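Local structure of sensor protein (Rhodopseudomonas palustris, 2OOL) at residues Ile182-Phe187 with Arg291-Ile296; Ile284-Asp289 with Val320-Ile325. The protein senses light through a bound biliverdin chromophore, this piece being the chromophore-binding part (PAS and GAF domains) of a bacteriophytochrome that is probably a sensor histidine kinase. All blocks are in the same frame, centred on the assembly; numbering follows the deposited sequence.

Contact 1 of 2, residues Ile182-Phe187 with Arg291-Ile296; sequences IKVYQF and RLWGMI. With LBV (3-[2-[(Z)-[3-(2-carboxyethyl)-5-[(Z)-(4-ethenyl-3-methyl-5-oxidanylidene-pyrrol-2-ylidene)methyl]-4-methyl-pyrrol-1-ium -2-ylidene]methyl]-5-[(Z)-[(3E)-3-ethylidene-4-methyl-5-oxidanylidene-pyrrolidin-2-ylidene]methyl]-4-methyl-1H-pyrrol-3- yl]propanoic acid), chain C.
Gln186 and Trp293 both set CG anti to the backbone N (chi1 -174° and 178°), and with the glutamine extended beyond CG the two side chains meet. The glutamine lies across the indole, its CG over one face of the six-membered ring, 3.7 Å from the ring centroid, in a CH-pi contact. Its amide follows, tilted 27° from the ring plane, with OE1 3.2 Å from Trp293 CZ2. Water 1 sits above the same face, offset toward the rim, and donates to Phe187 O and Trp293 O. The backbones run antiparallel: Tyr185 and Met295 form a hydrogen-bonded pair, Tyr185 N giving to Met295 O at 2.8 Å and Met295 N returning to Tyr185 O, while Phe187 N adds a nearly straight bond to Trp293 O. The Phe187 ring packs obliquely against Leu292, CE1 3.8 Å from Leu292 CG, and also touches Met295 CG. At the start of segment 182-187, Ile182 CG2 packs on Ile296 CG2 at 3.6 Å, and Ile182 also touches helix 162-177. Bends at chi2 and chi3 of Met295 accompany its reach to the chromophore, CE lying 3.9 Å from LBV CMC; Lys183 CE comes near LBV O_D. A classic beta bulge sets Trp293 and Gly294 together opposite Ile286 of the next strand, and strands 181-187 and 291-300 are central in the antiparallel sheet of the GAF domain, which lines the bilin pocket.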
loop_
_atom_site.group_PDB
_atom_site.type_symbol
_atom_site.label_atom_id
_atom_site.label_comp_id
_atom_site.label_asym_id
_atom_site.label_seq_id
_atom_site.Cartn_x
_atom_site.Cartn_y
_atom_site.Cartn_z
ATOM N N ILE A 182 -14.095 -11.857 -8.536
ATOM C CA ILE A 182 -13.878 -11.799 -7.107
ATOM C C ILE A 182 -15.238 -11.779 -6.421
ATOM O O ILE A 182 -16.095 -10.964 -6.762
ATOM C CB ILE A 182 -13.093 -10.532 -6.716
ATOM C CG1 ILE A 182 -11.834 -10.345 -7.583
ATOM C CG2 ILE A 182 -12.768 -10.497 -5.218
ATOM C CD1 ILE A 182 -10.894 -11.491 -7.679
ATOM N N LYS A 183 -15.415 -12.665 -5.429
ATOM C CA LYS A 183 -16.690 -12.820 -4.698
ATOM C C LYS A 183 -16.461 -12.634 -3.213
ATOM O O LYS A 183 -15.478 -13.070 -2.703
ATOM C CB LYS A 183 -17.269 -14.216 -4.932
ATOM C CG LYS A 183 -17.711 -14.468 -6.428
ATOM C CD LYS A 183 -17.647 -15.955 -6.824
ATOM C CE LYS A 183 -16.233 -16.513 -6.752
ATOM N NZ LYS A 183 -15.407 -16.357 -7.953
ATOM N N VAL A 184 -17.388 -11.992 -2.514
ATOM C CA VAL A 184 -17.359 -12.002 -1.052
ATOM C C VAL A 184 -18.475 -12.952 -0.621
ATOM O O VAL A 184 -19.629 -12.789 -0.995
ATOM C CB VAL A 184 -17.540 -10.620 -0.456
ATOM C CG1 VAL A 184 -17.460 -10.706 1.082
ATOM C CG2 VAL A 184 -16.489 -9.717 -1.030
ATOM N N TYR A 185 -18.088 -13.963 0.122
ATOM C CA TYR A 185 -18.924 -15.100 0.481
ATOM C C TYR A 185 -19.086 -15.033 1.988
ATOM O O TYR A 185 -18.086 -15.046 2.702
ATOM C CB TYR A 185 -18.167 -16.393 0.135
ATOM C CG TYR A 185 -18.935 -17.689 0.312
ATOM C CD1 TYR A 185 -18.612 -18.595 1.329
ATOM C CD2 TYR A 185 -19.943 -18.032 -0.550
ATOM C CE1 TYR A 185 -19.304 -19.797 1.481
ATOM C CE2 TYR A 185 -20.663 -19.235 -0.399
ATOM C CZ TYR A 185 -20.319 -20.126 0.614
ATOM O OH TYR A 185 -21.057 -21.318 0.757
ATOM N N GLN A 186 -20.329 -14.999 2.470
ATOM C CA GLN A 186 -20.586 -14.870 3.904
ATOM C C GLN A 186 -21.214 -16.150 4.417
ATOM O O GLN A 186 -22.098 -16.707 3.766
ATOM C CB GLN A 186 -21.580 -13.714 4.179
ATOM C CG GLN A 186 -21.787 -13.418 5.668
ATOM C CD GLN A 186 -22.874 -12.381 5.924
ATOM O OE1 GLN A 186 -23.034 -11.895 7.040
ATOM N NE2 GLN A 186 -23.610 -12.044 4.904
ATOM N N PHE A 187 -20.771 -16.602 5.583
ATOM C CA PHE A 187 -21.300 -17.858 6.183
ATOM C C PHE A 187 -22.571 -17.533 6.995
ATOM O O PHE A 187 -22.608 -16.505 7.706
ATOM C CB PHE A 187 -20.244 -18.514 7.072
ATOM C CG PHE A 187 -19.115 -19.220 6.299
ATOM C CD1 PHE A 187 -17.836 -18.705 6.309
ATOM C CD2 PHE A 187 -19.374 -20.356 5.530
ATOM C CE1 PHE A 187 -16.823 -19.308 5.576
ATOM C CE2 PHE A 187 -18.383 -20.982 4.828
ATOM C CZ PHE A 187 -17.096 -20.462 4.833
ATOM N N ARG A 291 -13.527 -16.380 14.653
ATOM C CA ARG A 291 -14.494 -17.204 13.972
ATOM C C ARG A 291 -14.515 -16.759 12.508
ATOM O O ARG A 291 -14.412 -15.570 12.231
ATOM C CB ARG A 291 -15.843 -16.962 14.635
ATOM C CG ARG A 291 -16.898 -18.011 14.459
ATOM C CD ARG A 291 -18.197 -17.489 15.136
ATOM N NE ARG A 291 -19.421 -18.256 14.886
ATOM C CZ ARG A 291 -19.768 -19.399 15.500
ATOM N NH1 ARG A 291 -18.965 -20.003 16.405
ATOM N NH2 ARG A 291 -20.942 -19.966 15.186
ATOM N N LEU A 292 -14.660 -17.706 11.592
ATOM C CA LEU A 292 -14.724 -17.431 10.151
ATOM C C LEU A 292 -16.080 -16.781 9.795
ATOM O O LEU A 292 -17.145 -17.386 9.933
ATOM C CB LEU A 292 -14.451 -18.736 9.362
ATOM C CG LEU A 292 -13.850 -18.724 7.951
ATOM C CD1 LEU A 292 -12.593 -17.840 7.813
ATOM C CD2 LEU A 292 -13.561 -20.153 7.510
ATOM N N TRP A 293 -16.042 -15.517 9.396
ATOM C CA TRP A 293 -17.259 -14.803 9.033
ATOM C C TRP A 293 -17.615 -15.019 7.583
ATOM O O TRP A 293 -18.792 -15.002 7.207
ATOM C CB TRP A 293 -17.057 -13.319 9.322
ATOM C CG TRP A 293 -18.205 -12.430 8.963
ATOM C CD1 TRP A 293 -19.173 -11.965 9.805
ATOM C CD2 TRP A 293 -18.482 -11.845 7.673
ATOM N NE1 TRP A 293 -20.042 -11.147 9.120
ATOM C CE2 TRP A 293 -19.637 -11.055 7.814
ATOM C CE3 TRP A 293 -17.873 -11.929 6.421
ATOM C CZ2 TRP A 293 -20.197 -10.357 6.751
ATOM C CZ3 TRP A 293 -18.433 -11.226 5.357
ATOM C CH2 TRP A 293 -19.575 -10.444 5.539
ATOM N N GLY A 294 -16.580 -15.166 6.766
ATOM C CA GLY A 294 -16.698 -15.277 5.305
ATOM C C GLY A 294 -15.332 -15.395 4.617
ATOM O O GLY A 294 -14.296 -15.523 5.275
ATOM N N MET A 295 -15.351 -15.360 3.280
ATOM C CA MET A 295 -14.146 -15.452 2.457
ATOM C C MET A 295 -14.261 -14.538 1.237
ATOM O O MET A 295 -15.356 -14.347 0.710
ATOM C CB MET A 295 -13.977 -16.869 1.907
ATOM C CG MET A 295 -14.102 -17.973 2.895
ATOM S SD MET A 295 -12.523 -18.715 3.380
ATOM C CE MET A 295 -12.454 -19.986 2.110
ATOM N N ILE A 296 -13.134 -13.961 0.831
ATOM C CA ILE A 296 -12.969 -13.358 -0.481
ATOM C C ILE A 296 -12.409 -14.454 -1.356
ATOM O O ILE A 296 -11.339 -14.978 -1.092
ATOM C CB ILE A 296 -11.995 -12.177 -0.448
ATOM C CG1 ILE A 296 -12.443 -11.182 0.624
ATOM C CG2 ILE A 296 -11.904 -11.530 -1.830
ATOM C CD1 ILE A 296 -11.764 -9.825 0.564
HETATM C C1A LBV C . -16.811 -30.193 -2.015
HETATM C C1B LBV C . -13.053 -29.195 0.138
HETATM O O1B LBV C . -6.667 -28.443 0.880
HETATM C C1C LBV C . -12.610 -24.747 -0.648
HETATM O O1C LBV C . -9.977 -20.642 -2.453
HETATM C C1D LBV C . -16.033 -22.337 -2.865
HETATM C C2A LBV C . -17.129 -31.535 -1.402
HETATM C C2B LBV C . -11.821 -29.275 0.800
HETATM O O2B LBV C . -7.096 -26.353 1.421
HETATM C C2C LBV C . -12.210 -23.397 -0.754
HETATM O O2C LBV C . -10.345 -22.341 -3.823
HETATM C C2D LBV C . -17.396 -21.980 -2.920
HETATM C C3A LBV C . -15.913 -31.628 -0.462
HETATM C C3B LBV C . -11.223 -28.017 0.759
HETATM C C3C LBV C . -13.281 -22.709 -1.301
HETATM C C3D LBV C . -17.471 -20.881 -3.749
HETATM C C4A LBV C . -15.113 -30.462 -0.602
HETATM C C4B LBV C . -12.137 -27.144 0.099
HETATM C C4C LBV C . -14.310 -23.632 -1.559
HETATM C C4D LBV C . -16.167 -20.604 -4.181
HETATM C CAA LBV C . -15.618 -32.686 0.427
HETATM C CAB LBV C . -9.842 -27.668 1.335
HETATM C CAC LBV C . -10.885 -22.693 -0.379
HETATM C CAD LBV C . -18.639 -20.241 -4.088
HETATM C CBA LBV C . -16.459 -33.974 0.720
HETATM C CBB LBV C . -8.778 -27.577 0.260
HETATM C CBC LBV C . -9.837 -22.842 -1.526
HETATM C CBD LBV C . -18.685 -19.123 -4.912
HETATM C CGB LBV C . -7.391 -27.440 0.920
HETATM C CGC LBV C . -10.063 -21.851 -2.714
HETATM C CHB LBV C . -13.913 -30.302 0.116
HETATM C CHC LBV C . -11.799 -25.771 -0.111
HETATM C CHD LBV C . -15.578 -23.402 -2.099
HETATM C CMA LBV C . -17.079 -32.602 -2.507
HETATM C CMB LBV C . -11.204 -30.542 1.434
HETATM C CMC LBV C . -13.234 -21.186 -1.548
HETATM C CMD LBV C . -18.605 -22.629 -2.210
HETATM N N_A LBV C . -15.678 -29.661 -1.513
HETATM O O_A LBV C . -17.500 -29.640 -2.867
HETATM N N_B LBV C . -13.190 -27.910 -0.232
HETATM N N_C LBV C . -13.852 -24.819 -1.156
HETATM N N_D LBV C . -15.354 -21.509 -3.639
HETATM O O_D LBV C . -15.782 -19.698 -4.941
HETATM O O HOH W 1 -21.145 -14.463 8.660
#

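Contact 2 of 2, residues Ile284-Asp289 with Val320-Ile325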
loop_
_atom_site.group_PDB
_atom_site.type_symbol
_atom_site.label_atom_id
_atom_site.label_comp_id
_atom_site.label_asym_id
_atom_site.label_seq_id
_atom_site.Cartn_x
_atom_site.Cartn_y
_atom_site.Cartn_z
ATOM N N ILE A 284 -9.021 -15.461 0.682
ATOM C CA ILE A 284 -8.595 -14.763 1.873
ATOM C C ILE A 284 -9.762 -14.833 2.851
ATOM O O ILE A 284 -10.916 -14.472 2.523
ATOM C CB ILE A 284 -8.267 -13.276 1.590
ATOM C CG1 ILE A 284 -7.192 -13.093 0.487
ATOM C CG2 ILE A 284 -7.878 -12.565 2.843
ATOM C CD1 ILE A 284 -7.782 -12.807 -0.846
ATOM N N SER A 285 -9.473 -15.273 4.058
ATOM C CA SER A 285 -10.456 -15.386 5.160
ATOM C C SER A 285 -10.915 -14.036 5.706
ATOM O O SER A 285 -10.152 -13.076 5.749
ATOM C CB SER A 285 -9.833 -16.239 6.305
ATOM O OG SER A 285 -9.592 -17.555 5.825
ATOM N N ILE A 286 -12.168 -13.956 6.134
ATOM C CA ILE A 286 -12.609 -12.826 6.958
ATOM C C ILE A 286 -12.944 -13.391 8.314
ATOM O O ILE A 286 -13.783 -14.271 8.424
ATOM C CB ILE A 286 -13.842 -12.092 6.362
ATOM C CG1 ILE A 286 -13.527 -11.602 4.943
ATOM C CG2 ILE A 286 -14.329 -10.956 7.323
ATOM C CD1 ILE A 286 -14.781 -11.154 4.152
ATOM N N VAL A 287 -12.254 -12.899 9.333
ATOM C CA VAL A 287 -12.287 -13.490 10.671
ATOM C C VAL A 287 -12.724 -12.473 11.710
ATOM O O VAL A 287 -12.040 -11.470 11.968
ATOM C CB VAL A 287 -10.879 -14.041 11.065
ATOM C CG1 VAL A 287 -10.818 -14.529 12.535
ATOM C CG2 VAL A 287 -10.445 -15.190 10.110
ATOM N N ARG A 288 -13.849 -12.762 12.351
ATOM C CA ARG A 288 -14.385 -11.908 13.408
ATOM C C ARG A 288 -14.589 -12.732 14.690
ATOM O O ARG A 288 -15.222 -13.783 14.649
ATOM C CB ARG A 288 -15.716 -11.297 12.967
ATOM C CG ARG A 288 -15.612 -10.257 11.829
ATOM C CD ARG A 288 -16.590 -9.047 12.000
ATOM N NE ARG A 288 -15.847 -7.931 12.587
ATOM C CZ ARG A 288 -16.080 -7.338 13.754
ATOM N NH1 ARG A 288 -17.126 -7.653 14.520
ATOM N NH2 ARG A 288 -15.254 -6.370 14.142
ATOM N N ASP A 289 -14.060 -12.250 15.813
ATOM C CA ASP A 289 -14.160 -12.955 17.106
ATOM C C ASP A 289 -13.605 -14.390 17.020
ATOM O O ASP A 289 -14.250 -15.340 17.492
ATOM C CB ASP A 289 -15.623 -13.004 17.609
ATOM C CG ASP A 289 -16.366 -11.665 17.457
ATOM O OD1 ASP A 289 -15.731 -10.592 17.612
ATOM O OD2 ASP A 289 -17.593 -11.681 17.185
ATOM N N VAL A 320 -9.195 -4.587 6.757
ATOM C CA VAL A 320 -9.954 -3.320 6.885
ATOM C C VAL A 320 -11.451 -3.533 6.695
ATOM O O VAL A 320 -12.288 -2.891 7.399
ATOM C CB VAL A 320 -9.474 -2.255 5.881
ATOM C CG1 VAL A 320 -10.395 -0.936 5.917
ATOM C CG2 VAL A 320 -8.029 -1.920 6.130
ATOM N N LEU A 321 -11.791 -4.386 5.716
ATOM C CA LEU A 321 -13.175 -4.822 5.488
ATOM C C LEU A 321 -13.694 -5.439 6.795
ATOM O O LEU A 321 -14.773 -5.087 7.279
ATOM C CB LEU A 321 -13.250 -5.870 4.355
ATOM C CG LEU A 321 -14.638 -6.430 3.981
ATOM C CD1 LEU A 321 -15.647 -5.298 3.597
ATOM C CD2 LEU A 321 -14.612 -7.496 2.897
ATOM N N THR A 322 -12.920 -6.348 7.365
ATOM C CA THR A 322 -13.282 -7.004 8.621
ATOM C C THR A 322 -13.647 -6.005 9.714
ATOM O O THR A 322 -14.698 -6.126 10.346
ATOM C CB THR A 322 -12.141 -7.924 9.082
ATOM O OG1 THR A 322 -11.806 -8.824 8.005
ATOM C CG2 THR A 322 -12.529 -8.714 10.351
ATOM N N TRP A 323 -12.820 -4.992 9.921
ATOM C CA TRP A 323 -13.156 -3.927 10.874
ATOM C C TRP A 323 -14.474 -3.205 10.542
ATOM O O TRP A 323 -15.276 -2.896 11.443
ATOM C CB TRP A 323 -12.047 -2.891 10.894
ATOM C CG TRP A 323 -12.349 -1.713 11.709
ATOM C CD1 TRP A 323 -12.722 -0.490 11.270
ATOM C CD2 TRP A 323 -12.289 -1.634 13.132
ATOM N NE1 TRP A 323 -12.917 0.353 12.330
ATOM C CE2 TRP A 323 -12.665 -0.326 13.489
ATOM C CE3 TRP A 323 -11.974 -2.549 14.142
ATOM C CZ2 TRP A 323 -12.722 0.104 14.821
ATOM C CZ3 TRP A 323 -12.021 -2.119 15.473
ATOM C CH2 TRP A 323 -12.397 -0.807 15.795
ATOM N N GLN A 324 -14.693 -2.915 9.261
ATOM C CA GLN A 324 -15.876 -2.179 8.865
ATOM C C GLN A 324 -17.166 -2.995 8.975
ATOM O O GLN A 324 -18.234 -2.443 9.253
ATOM C CB GLN A 324 -15.733 -1.613 7.459
ATOM C CG GLN A 324 -16.731 -0.474 7.154
ATOM C CD GLN A 324 -16.433 0.854 7.868
ATOM O OE1 GLN A 324 -15.512 0.971 8.689
ATOM N NE2 GLN A 324 -17.198 1.863 7.523
ATOM N N ILE A 325 -17.079 -4.291 8.743
ATOM C CA ILE A 325 -18.204 -5.195 8.993
ATOM C C ILE A 325 -18.724 -4.991 10.408
ATOM O O ILE A 325 -19.929 -4.798 10.612
ATOM C CB ILE A 325 -17.784 -6.673 8.829
ATOM C CG1 ILE A 325 -17.670 -7.027 7.332
ATOM C CG2 ILE A 325 -18.802 -7.558 9.534
ATOM C CD1 ILE A 325 -16.822 -8.258 6.980
HETATM O O HOH W 2 -10.252 -10.983 8.828
#
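Within 320-325, Leu321 is the first residue to touch the strand segment, its CD2 lying 3.9 Å from Ile286 CD1. Next comes Thr322, whose two branches do different work. Its OG1, beside the backbone N with chi1 -54°, is bonded to Ala318 O one turn earlier and accepts from water 2, which takes the N-H of Val287; the same oxygen rests 3.4 Å from Ile286 CG2. The methyl CG2, anti to the backbone N, presses on Val287 O at 3.2 Å and on the CG of Arg288. The carbonyl of Thr322 receives the direct hydrogen bond of the contact, from Arg288 NE at 3.1 Å. That bond is bent, 139° at the hydrogen, and the donor stands above the carbonyl plane. Three residues on, Ile325 puts CG2 against Arg288 CD at 3.6 Å and CD1 against Ile286 CG2 at 3.7 Å, so the arginine's aliphatic part runs past both helix side chains. An alanine in place of Arg288 would probably leave Thr322 O without this donor and open a gap beside Ile325 CG2. The axes of strand 284-288 and the helical segment 320-325 come within 8.3 Å, at 34°. Helix 308-332 packs against the GAF sheet at strand 280-288, with Leu321 and Ile325 also touching helix 162-177 and Val320 reaching helix 142-157, while Trp323 meets Trp323 of the second subunit edge-to-face.

Overall arrangement
The two contacts are neighbours in the GAF domain, their centres about 9 Å apart, and strands 280-288 and 291-300 bind them together. Trp293 N lies 2.8 Å from Ile286 O, and Gly294 O is as close to Ile286 N, both probable hydrogen bonds across the bulge. The Trp293 indole also reaches the helix of contact 2, its CZ3 3.7 Å from Ile325 CD1. Contact 1 borders the bilin directly through Lys183 and Met295. In contact 2, by comparison, the side chain of Ile286 is about 12 Å from the bound LBV. The sheet therefore stands between chromophore and helix 308-332, which in turn touches the second subunit.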